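Hypothetical membrane protein (Corynebacterium glutamicum, PDB 6JS9) binds heme through its N-terminal domain, a part of HtaA, and probably passes it on during heme uptake in Corynebacteria. Local coordinates at residues A[28-33]-A[75-80]; A[85-90]-A[107-112]; A[45-50]-A[70-75]. One frame throughout, in Å; residues are numbered along the deposited sequence.

Contact 1 of 3, residues A[28-33]-A[75-80]; sequences GVAKGS and LGHQAE. With HEM (protoporphyrin IX containing Fe), chain C.
The His77 imidazole lies between the heme and the loop 28-33. Over one ring face sits pyrrole C of the heme, with NE2 of His77 3.2 Å from heme NC. Over the opposite face sits the backbone of Ala30, whose CA makes a CH-pi contact 3.8 Å from the ring centroid and 15° off the normal. CE1 of His77 also comes close to the carbonyl O of Val29. The Val29 methyl CG1 reaches the rim of pyrrole D, 3.9 Å from heme C2D.

The ring has polar partners too: NE2 is hydrogen-bonded to the hydroxyl of Tyr24, the axial ligand of the heme iron, and ND1 to that of Tyr117. These two bonds fix the ring's rotation and may tune the charge on the Tyr24 oxygen.

Behind the ring, the backbones hold the loop in place. His77 N donates to Ala30 O at 2.8 Å, almost straight and on a lone pair. The same carbonyl accepts from a water that takes Gln78 N as donor. Further out, Ser33 and Leu75 form an antiparallel hydrogen-bonded pair, with Leu75 N to Ser33 O at 3.0 Å. Leu75 O accepts from Ser33 N, above its carbonyl plane, and takes a CA-H contact from Gly32 CA, 3.2 Å away. A type I turn, Gly28 to Lys31, shapes the loop. His77 is thus a second-shell residue of the heme pocket, bonded to axial Tyr24.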
# COMPACT_ATOMS: atom_id res chain seq x y z
N GLY A 28 -9.58 5.04 -17.22
CA GLY A 28 -8.61 5.24 -18.29
C GLY A 28 -8.43 4.02 -19.17
O GLY A 28 -9.29 3.14 -19.25
N VAL A 29 -7.26 3.95 -19.80
CA VAL A 29 -7.04 2.97 -20.87
C VAL A 29 -7.01 1.53 -20.36
O VAL A 29 -7.26 0.60 -21.14
CB VAL A 29 -5.77 3.37 -21.66
CG1 VAL A 29 -4.50 3.14 -20.86
CG2 VAL A 29 -5.71 2.67 -23.02
N ALA A 30 -6.76 1.30 -19.07
CA ALA A 30 -6.74 -0.07 -18.53
C ALA A 30 -8.12 -0.71 -18.56
O ALA A 30 -8.23 -1.93 -18.75
CB ALA A 30 -6.20 -0.08 -17.10
N LYS A 31 -9.18 0.09 -18.37
CA LYS A 31 -10.56 -0.39 -18.43
C LYS A 31 -10.75 -1.66 -17.60
O LYS A 31 -11.17 -2.70 -18.10
CB LYS A 31 -11.00 -0.60 -19.88
CG LYS A 31 -11.31 0.69 -20.61
CD LYS A 31 -12.21 1.57 -19.74
CE LYS A 31 -12.16 3.03 -20.14
NZ LYS A 31 -12.46 3.20 -21.57
N GLY A 32 -10.41 -1.56 -16.31
CA GLY A 32 -10.48 -2.71 -15.42
C GLY A 32 -11.27 -2.40 -14.16
O GLY A 32 -12.27 -1.68 -14.18
N SER A 33 -10.80 -2.97 -13.04
CA SER A 33 -11.53 -2.87 -11.78
C SER A 33 -10.55 -2.88 -10.61
O SER A 33 -9.41 -3.34 -10.72
CB SER A 33 -12.52 -4.02 -11.61
OG SER A 33 -11.82 -5.24 -11.64
N LEU A 75 -7.00 -4.93 -11.64
CA LEU A 75 -7.14 -5.62 -12.92
C LEU A 75 -7.17 -4.58 -14.02
O LEU A 75 -7.83 -3.54 -13.89
CB LEU A 75 -8.43 -6.45 -12.98
CG LEU A 75 -8.52 -7.73 -12.16
CD1 LEU A 75 -9.92 -8.32 -12.24
CD2 LEU A 75 -7.47 -8.76 -12.60
N GLY A 76 -6.46 -4.85 -15.12
CA GLY A 76 -6.54 -3.99 -16.28
C GLY A 76 -6.16 -4.72 -17.55
O GLY A 76 -5.52 -5.78 -17.51
N HIS A 77 -6.57 -4.14 -18.68
CA HIS A 77 -6.12 -4.59 -20.00
C HIS A 77 -6.56 -6.03 -20.29
O HIS A 77 -5.76 -6.96 -20.42
CB HIS A 77 -4.60 -4.44 -20.13
CG HIS A 77 -4.14 -3.01 -20.13
ND1 HIS A 77 -4.53 -2.12 -21.11
CD2 HIS A 77 -3.34 -2.33 -19.29
CE1 HIS A 77 -3.99 -0.94 -20.85
NE2 HIS A 77 -3.26 -1.04 -19.76
N GLN A 78 -7.88 -6.19 -20.40
CA GLN A 78 -8.42 -7.50 -20.69
C GLN A 78 -8.09 -7.89 -22.12
O GLN A 78 -8.53 -7.23 -23.07
CB GLN A 78 -9.92 -7.53 -20.47
CG GLN A 78 -10.50 -8.91 -20.70
CD GLN A 78 -11.90 -9.04 -20.21
OE1 GLN A 78 -12.68 -8.09 -20.25
NE2 GLN A 78 -12.24 -10.23 -19.72
N ALA A 79 -7.29 -8.94 -22.28
CA ALA A 79 -6.93 -9.46 -23.59
C ALA A 79 -7.36 -10.92 -23.66
O ALA A 79 -6.87 -11.75 -22.88
CB ALA A 79 -5.42 -9.32 -23.84
N GLU A 80 -8.27 -11.22 -24.58
CA GLU A 80 -8.90 -12.55 -24.67
C GLU A 80 -9.58 -12.82 -23.34
O GLU A 80 -10.48 -12.05 -22.96
CB GLU A 80 -7.85 -13.58 -25.13
CG GLU A 80 -7.32 -13.33 -26.54
CD GLU A 80 -6.44 -14.46 -27.06
OE1 GLU A 80 -5.21 -14.42 -26.84
OE2 GLU A 80 -6.99 -15.39 -27.68
CHA HEM C . 0.06 4.02 -17.75
CHB HEM C . 1.24 0.03 -15.24
CHC HEM C . 0.22 -2.81 -19.06
CHD HEM C . -0.51 1.20 -21.70
C1A HEM C . 0.45 3.19 -16.72
C2A HEM C . 0.76 3.59 -15.36
C3A HEM C . 1.08 2.50 -14.65
C4A HEM C . 0.98 1.35 -15.55
CMA HEM C . 1.49 2.49 -13.16
CAA HEM C . 0.70 5.03 -14.85
CBA HEM C . -0.76 5.44 -14.68
CGA HEM C . -0.80 6.81 -14.06
O1A HEM C . -0.74 6.91 -12.80
O2A HEM C . -0.88 7.80 -14.84
C1B HEM C . 1.08 -1.07 -16.06
C2B HEM C . 1.37 -2.44 -15.66
C3B HEM C . 1.09 -3.24 -16.71
C4B HEM C . 0.61 -2.39 -17.80
CMB HEM C . 1.90 -2.82 -14.25
CAB HEM C . 1.19 -4.79 -16.88
CBB HEM C . 1.61 -5.64 -15.93
C1C HEM C . -0.05 -1.98 -20.13
C2C HEM C . -0.41 -2.40 -21.47
C3C HEM C . -0.62 -1.29 -22.20
C4C HEM C . -0.41 -0.13 -21.34
CMC HEM C . -0.51 -3.88 -21.88
CAC HEM C . -1.02 -1.16 -23.70
CBC HEM C . -1.18 -2.20 -24.52
C1D HEM C . -0.45 2.31 -20.87
C2D HEM C . -0.69 3.70 -21.26
C3D HEM C . -0.52 4.48 -20.17
C4D HEM C . -0.18 3.62 -19.05
CMD HEM C . -1.07 4.20 -22.67
CAD HEM C . -0.69 6.01 -20.05
CBD HEM C . -2.18 6.23 -19.73
CGD HEM C . -2.52 7.69 -19.55
O1D HEM C . -3.73 8.00 -19.65
O2D HEM C . -1.62 8.54 -19.32
NA HEM C . 0.59 1.82 -16.79
NB HEM C . 0.62 -1.09 -17.37
NC HEM C . -0.08 -0.60 -20.09
ND HEM C . -0.15 2.32 -19.52
FE HEM C . -0.05 0.59 -18.35
O HOH W 1 -9.70 -3.91 -20.49

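Contact 2 of 3, residues A[85-90]-A[107-112]. With HEM (protoporphyrin IX containing Fe), chain C.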
# COMPACT_ATOMS: atom_id res chain seq x y z
N LEU A 85 -2.75 -6.58 -17.01
CA LEU A 85 -2.40 -6.01 -15.71
C LEU A 85 -3.20 -6.75 -14.65
O LEU A 85 -4.43 -6.63 -14.61
CB LEU A 85 -2.68 -4.50 -15.67
CG LEU A 85 -2.12 -3.73 -14.45
CD1 LEU A 85 -1.96 -2.24 -14.78
CD2 LEU A 85 -3.00 -3.88 -13.19
N ASP A 86 -2.51 -7.51 -13.80
CA ASP A 86 -3.16 -8.28 -12.73
C ASP A 86 -2.23 -8.23 -11.51
O ASP A 86 -1.35 -9.08 -11.36
CB ASP A 86 -3.44 -9.71 -13.18
CG ASP A 86 -4.28 -10.50 -12.18
OD1 ASP A 86 -4.29 -10.18 -10.98
OD2 ASP A 86 -4.94 -11.48 -12.60
N THR A 87 -2.45 -7.23 -10.63
CA THR A 87 -1.62 -6.97 -9.47
C THR A 87 -2.46 -7.04 -8.20
O THR A 87 -3.49 -6.37 -8.10
CB THR A 87 -0.95 -5.60 -9.53
OG1 THR A 87 -0.12 -5.53 -10.69
CG2 THR A 87 -0.10 -5.35 -8.26
N THR A 88 -2.00 -7.84 -7.25
CA THR A 88 -2.63 -7.98 -5.94
C THR A 88 -1.65 -7.54 -4.86
O THR A 88 -0.51 -8.04 -4.81
CB THR A 88 -3.08 -9.42 -5.69
OG1 THR A 88 -4.08 -9.78 -6.65
CG2 THR A 88 -3.67 -9.56 -4.28
N MET A 89 -2.09 -6.62 -4.02
CA MET A 89 -1.30 -6.07 -2.94
C MET A 89 -1.91 -6.54 -1.62
O MET A 89 -3.11 -6.34 -1.40
CB MET A 89 -1.31 -4.55 -3.03
CG MET A 89 -0.63 -3.84 -1.91
SD MET A 89 -0.76 -2.07 -2.23
CE MET A 89 -0.14 -2.01 -3.91
N SER A 90 -1.10 -7.18 -0.78
CA SER A 90 -1.57 -7.69 0.51
C SER A 90 -0.46 -7.58 1.56
O SER A 90 0.65 -7.13 1.28
CB SER A 90 -2.04 -9.14 0.40
OG SER A 90 -0.94 -10.00 0.15
N LEU A 107 3.37 -8.46 -2.94
CA LEU A 107 2.81 -8.25 -4.26
C LEU A 107 2.76 -9.57 -5.01
O LEU A 107 3.72 -10.36 -4.97
CB LEU A 107 3.63 -7.24 -5.08
CG LEU A 107 3.45 -5.75 -4.77
CD1 LEU A 107 4.28 -4.95 -5.73
CD2 LEU A 107 1.99 -5.36 -4.89
N VAL A 108 1.65 -9.81 -5.69
CA VAL A 108 1.54 -10.86 -6.69
C VAL A 108 1.07 -10.18 -7.97
O VAL A 108 -0.06 -9.69 -8.03
CB VAL A 108 0.57 -11.97 -6.26
CG1 VAL A 108 0.41 -12.99 -7.36
CG2 VAL A 108 1.06 -12.62 -4.96
N ALA A 109 1.95 -10.11 -8.96
CA ALA A 109 1.72 -9.20 -10.07
C ALA A 109 2.29 -9.77 -11.36
O ALA A 109 3.42 -10.27 -11.38
CB ALA A 109 2.36 -7.83 -9.80
N ARG A 110 1.51 -9.67 -12.44
CA ARG A 110 2.05 -9.99 -13.75
C ARG A 110 3.18 -9.02 -14.09
O ARG A 110 3.07 -7.81 -13.85
CB ARG A 110 0.96 -9.93 -14.82
CG ARG A 110 -0.01 -11.09 -14.75
CD ARG A 110 -0.90 -11.14 -15.96
NE ARG A 110 -2.03 -12.03 -15.75
CZ ARG A 110 -2.00 -13.34 -15.99
NH1 ARG A 110 -3.07 -14.08 -15.77
NH2 ARG A 110 -0.88 -13.90 -16.45
N GLU A 111 4.28 -9.56 -14.60
CA GLU A 111 5.34 -8.75 -15.16
C GLU A 111 4.82 -7.91 -16.32
O GLU A 111 4.03 -8.39 -17.14
CB GLU A 111 6.49 -9.65 -15.62
CG GLU A 111 7.72 -8.91 -16.09
CD GLU A 111 8.79 -9.85 -16.65
OE1 GLU A 111 8.46 -11.02 -16.96
OE2 GLU A 111 9.95 -9.41 -16.78
N PHE A 112 5.28 -6.67 -16.41
CA PHE A 112 4.95 -5.82 -17.55
C PHE A 112 5.82 -6.20 -18.73
O PHE A 112 7.05 -6.19 -18.63
CB PHE A 112 5.14 -4.35 -17.19
CG PHE A 112 5.06 -3.44 -18.38
CD1 PHE A 112 3.85 -3.20 -18.99
CD2 PHE A 112 6.20 -2.86 -18.90
CE1 PHE A 112 3.77 -2.38 -20.10
CE2 PHE A 112 6.13 -2.03 -20.01
CZ PHE A 112 4.91 -1.79 -20.60
CHA HEM C . 0.06 4.02 -17.75
CHB HEM C . 1.24 0.03 -15.24
CHC HEM C . 0.22 -2.81 -19.06
CHD HEM C . -0.51 1.20 -21.70
C1A HEM C . 0.45 3.19 -16.72
C2A HEM C . 0.76 3.59 -15.36
C3A HEM C . 1.08 2.50 -14.65
C4A HEM C . 0.98 1.35 -15.55
CMA HEM C . 1.49 2.49 -13.16
CAA HEM C . 0.70 5.03 -14.85
CBA HEM C . -0.76 5.44 -14.68
CGA HEM C . -0.80 6.81 -14.06
O1A HEM C . -0.74 6.91 -12.80
O2A HEM C . -0.88 7.80 -14.84
C1B HEM C . 1.08 -1.07 -16.06
C2B HEM C . 1.37 -2.44 -15.66
C3B HEM C . 1.09 -3.24 -16.71
C4B HEM C . 0.61 -2.39 -17.80
CMB HEM C . 1.90 -2.82 -14.25
CAB HEM C . 1.19 -4.79 -16.88
CBB HEM C . 1.61 -5.64 -15.93
C1C HEM C . -0.05 -1.98 -20.13
C2C HEM C . -0.41 -2.40 -21.47
C3C HEM C . -0.62 -1.29 -22.20
C4C HEM C . -0.41 -0.13 -21.34
CMC HEM C . -0.51 -3.88 -21.88
CAC HEM C . -1.02 -1.16 -23.70
CBC HEM C . -1.18 -2.20 -24.52
C1D HEM C . -0.45 2.31 -20.87
C2D HEM C . -0.69 3.70 -21.26
C3D HEM C . -0.52 4.48 -20.17
C4D HEM C . -0.18 3.62 -19.05
CMD HEM C . -1.07 4.20 -22.67
CAD HEM C . -0.69 6.01 -20.05
CBD HEM C . -2.18 6.23 -19.73
CGD HEM C . -2.52 7.69 -19.55
O1D HEM C . -3.73 8.00 -19.65
O2D HEM C . -1.62 8.54 -19.32
NA HEM C . 0.59 1.82 -16.79
NB HEM C . 0.62 -1.09 -17.37
NC HEM C . -0.08 -0.60 -20.09
ND HEM C . -0.15 2.32 -19.52
FE HEM C . -0.05 0.59 -18.35
O HOH W 2 0.34 -6.87 -13.31
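Leu107 starts at a CB that points to the sheet face shared with Thr87, Met89 and Ala109. Its CG stands anti to the carbonyl carbon (chi1 -78°), and with chi2 at -176° this brings CD2 toward segment 85-90. CD2 touches CB of Met89 at 3.9 Å and CG2 of Thr87 at 4.0 Å. It also passes near the carbonyl O of Thr88. Met89 lies alongside Leu107 and points the same way, while Thr87 crosses it obliquely. On the same face the Thr87 hydroxyl OG1 sits 3.5 Å from Ala109 CB.

The backbones run antiparallel. Thr88 and Val108 are a hydrogen-bonded pair, with Thr88 N to Val108 O at 2.8 Å and Val108 N to Thr88 O at 2.9 Å, both in the carbonyl plane. Arg110 N donates to Asp86 O from above the carbonyl plane. One water joins the strand ends: it accepts from Asp86 N, donates to Arg110 O and bonds to Thr87 OG1.

The extended Arg110 side chain runs beside Asp86 CB. Asp86 OD2 and Arg110 NE stay 4.3 Å apart, beyond a salt bridge; Asp86 bonds to His73 and Tyr123, and Arg110 to Gly121 O.

Toward the heme, Leu85 CD1 lies 3.5 Å from heme C2B, and Phe112 CD1 approaches heme C4B from the opposite face. These two offer hydrocarbon to the porphyrin, while the carbonyl O of Arg110 comes 3.3 Å from its vinyl carbon CBB. The opposite charges of Asp86 and Arg110 are held by other partners, and their nearness probably helps to stabilise both ionised forms.

Contact 3 of 3, residues A[45-50]-A[70-75]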
# COMPACT_ATOMS: atom_id res chain seq x y z
N GLY A 45 -11.89 6.01 -1.93
CA GLY A 45 -10.68 5.84 -2.71
C GLY A 45 -9.41 5.90 -1.89
O GLY A 45 -8.34 5.52 -2.37
N ASN A 46 -9.52 6.38 -0.65
CA ASN A 46 -8.41 6.37 0.30
C ASN A 46 -8.55 5.13 1.18
O ASN A 46 -8.94 5.19 2.36
CB ASN A 46 -8.41 7.66 1.10
CG ASN A 46 -8.48 8.88 0.20
OD1 ASN A 46 -7.65 9.06 -0.69
ND2 ASN A 46 -9.50 9.71 0.41
N PHE A 47 -8.23 4.00 0.56
CA PHE A 47 -8.49 2.67 1.12
C PHE A 47 -8.08 2.58 2.58
O PHE A 47 -6.96 2.94 2.96
CB PHE A 47 -7.74 1.63 0.30
CG PHE A 47 -8.10 1.66 -1.17
CD1 PHE A 47 -9.33 2.15 -1.59
CD2 PHE A 47 -7.21 1.18 -2.11
CE1 PHE A 47 -9.66 2.18 -2.93
CE2 PHE A 47 -7.54 1.20 -3.46
CZ PHE A 47 -8.78 1.70 -3.86
N ALA A 48 -9.00 2.07 3.41
CA ALA A 48 -8.84 2.02 4.86
C ALA A 48 -8.48 0.60 5.29
O ALA A 48 -9.24 -0.35 5.05
CB ALA A 48 -10.12 2.48 5.55
N PHE A 49 -7.33 0.45 5.95
CA PHE A 49 -6.84 -0.82 6.47
C PHE A 49 -6.77 -0.77 7.99
O PHE A 49 -6.15 0.14 8.56
CB PHE A 49 -5.45 -1.14 5.90
CG PHE A 49 -5.38 -1.05 4.38
CD1 PHE A 49 -5.70 -2.16 3.59
CD2 PHE A 49 -5.01 0.13 3.76
CE1 PHE A 49 -5.64 -2.09 2.19
CE2 PHE A 49 -4.95 0.20 2.35
CZ PHE A 49 -5.27 -0.91 1.57
N THR A 50 -7.41 -1.78 8.67
CA THR A 50 -7.43 -1.82 10.13
C THR A 50 -6.21 -2.57 10.68
O THR A 50 -5.71 -3.49 10.03
CB THR A 50 -8.70 -2.49 10.63
OG1 THR A 50 -8.71 -3.86 10.19
CG2 THR A 50 -9.92 -1.78 10.09
N GLY A 70 -6.18 -6.42 5.16
CA GLY A 70 -6.74 -5.95 3.90
C GLY A 70 -5.89 -6.31 2.70
O GLY A 70 -4.69 -6.59 2.81
N SER A 71 -6.52 -6.29 1.53
CA SER A 71 -5.81 -6.48 0.26
C SER A 71 -6.47 -5.62 -0.80
O SER A 71 -7.63 -5.22 -0.67
CB SER A 71 -5.81 -7.95 -0.17
OG SER A 71 -7.14 -8.39 -0.41
N VAL A 72 -5.71 -5.33 -1.86
CA VAL A 72 -6.19 -4.57 -3.02
C VAL A 72 -5.83 -5.35 -4.27
O VAL A 72 -4.67 -5.71 -4.44
CB VAL A 72 -5.58 -3.16 -3.11
CG1 VAL A 72 -6.31 -2.34 -4.16
CG2 VAL A 72 -5.58 -2.47 -1.75
N HIS A 73 -6.81 -5.57 -5.15
CA HIS A 73 -6.60 -6.33 -6.38
C HIS A 73 -6.89 -5.44 -7.59
O HIS A 73 -8.05 -5.10 -7.85
CB HIS A 73 -7.48 -7.58 -6.41
CG HIS A 73 -7.21 -8.47 -7.58
ND1 HIS A 73 -8.08 -9.45 -7.99
CD2 HIS A 73 -6.15 -8.53 -8.43
CE1 HIS A 73 -7.58 -10.08 -9.04
NE2 HIS A 73 -6.40 -9.54 -9.32
N PHE A 74 -5.83 -5.08 -8.33
CA PHE A 74 -5.95 -4.28 -9.55
C PHE A 74 -6.02 -5.18 -10.78
O PHE A 74 -5.18 -6.07 -10.96
CB PHE A 74 -4.77 -3.32 -9.71
CG PHE A 74 -4.55 -2.41 -8.54
CD1 PHE A 74 -5.33 -1.27 -8.38
CD2 PHE A 74 -3.55 -2.66 -7.63
CE1 PHE A 74 -5.12 -0.41 -7.29
CE2 PHE A 74 -3.32 -1.80 -6.55
CZ PHE A 74 -4.11 -0.67 -6.39
N LEU A 75 -7.00 -4.93 -11.64
CA LEU A 75 -7.14 -5.62 -12.92
C LEU A 75 -7.17 -4.58 -14.02
O LEU A 75 -7.83 -3.54 -13.89
CB LEU A 75 -8.43 -6.45 -12.98
CG LEU A 75 -8.52 -7.73 -12.16
CD1 LEU A 75 -9.92 -8.32 -12.24
CD2 LEU A 75 -7.47 -8.76 -12.60
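Val72 sets its two methyls against two phenylalanines of segment 45-50. CG1 stands anti to the backbone N (chi1 -169°) and meets CE2 of Phe47 at 3.8 Å. CG2 stands beside the backbone N and meets the tip of Phe49, 3.7 Å from its CZ. Both rings cross the valine at about a right angle.

Phe49 comes in edge first. Val72 CG2 lies near the plane of its ring, and so does Gly70 CA, 3.9 Å from Phe49 CD1. Gly70 has no CB, and one there would run into this ring edge. Its backbone angles (phi 135°, psi 160°) would also press a CB against the preceding carbonyl.

The Phe47 ring has the carbonyl O of Gly45 3.5 Å above one face, toward the rim. Phe74 brings one ring face over Val72 CG1, at the same height, so this methyl is held by two aromatic residues.

No hydrogen bond joins the segments. The backbones are 8.7 Å apart at the CA atoms of Phe47 and Val72 but 5.7 Å at those of Phe49 and Gly70. Ile34 and Leu36 of strand 33-37 add to the cover of Val72, and Ile92 touches Phe49. The contact joins the start of strand 48-58 and the loop before it to strand 63-79 of the antiparallel sheet. Its side-chain chemistry is apolar: buried methyls and aromatic rings hold by shape and dispersion.

How the contacts relate
Strand 63-79 serves contacts 1 and 3, and its neighbour 82-97 carries one half of contact 2. The end of strand 63-79 belongs to contact 1 and its middle to contact 3; their centres lie about 18 Å apart and they share Leu75. Gly76 N to Leu85 O, at 2.7 Å, joins contacts 1 and 2. Thr87 O to Phe74 N, also 2.7 Å, joins contacts 2 and 3. Contacts 1 and 2 both touch the heme: His77 and Leu85 lie on one face, Phe112 on the other. Contact 3 lies deeper in the sheet, with the Val72 side chain about 13 Å from the heme. Along the chain, contact 3 is nested inside the loop that contact 1 closes.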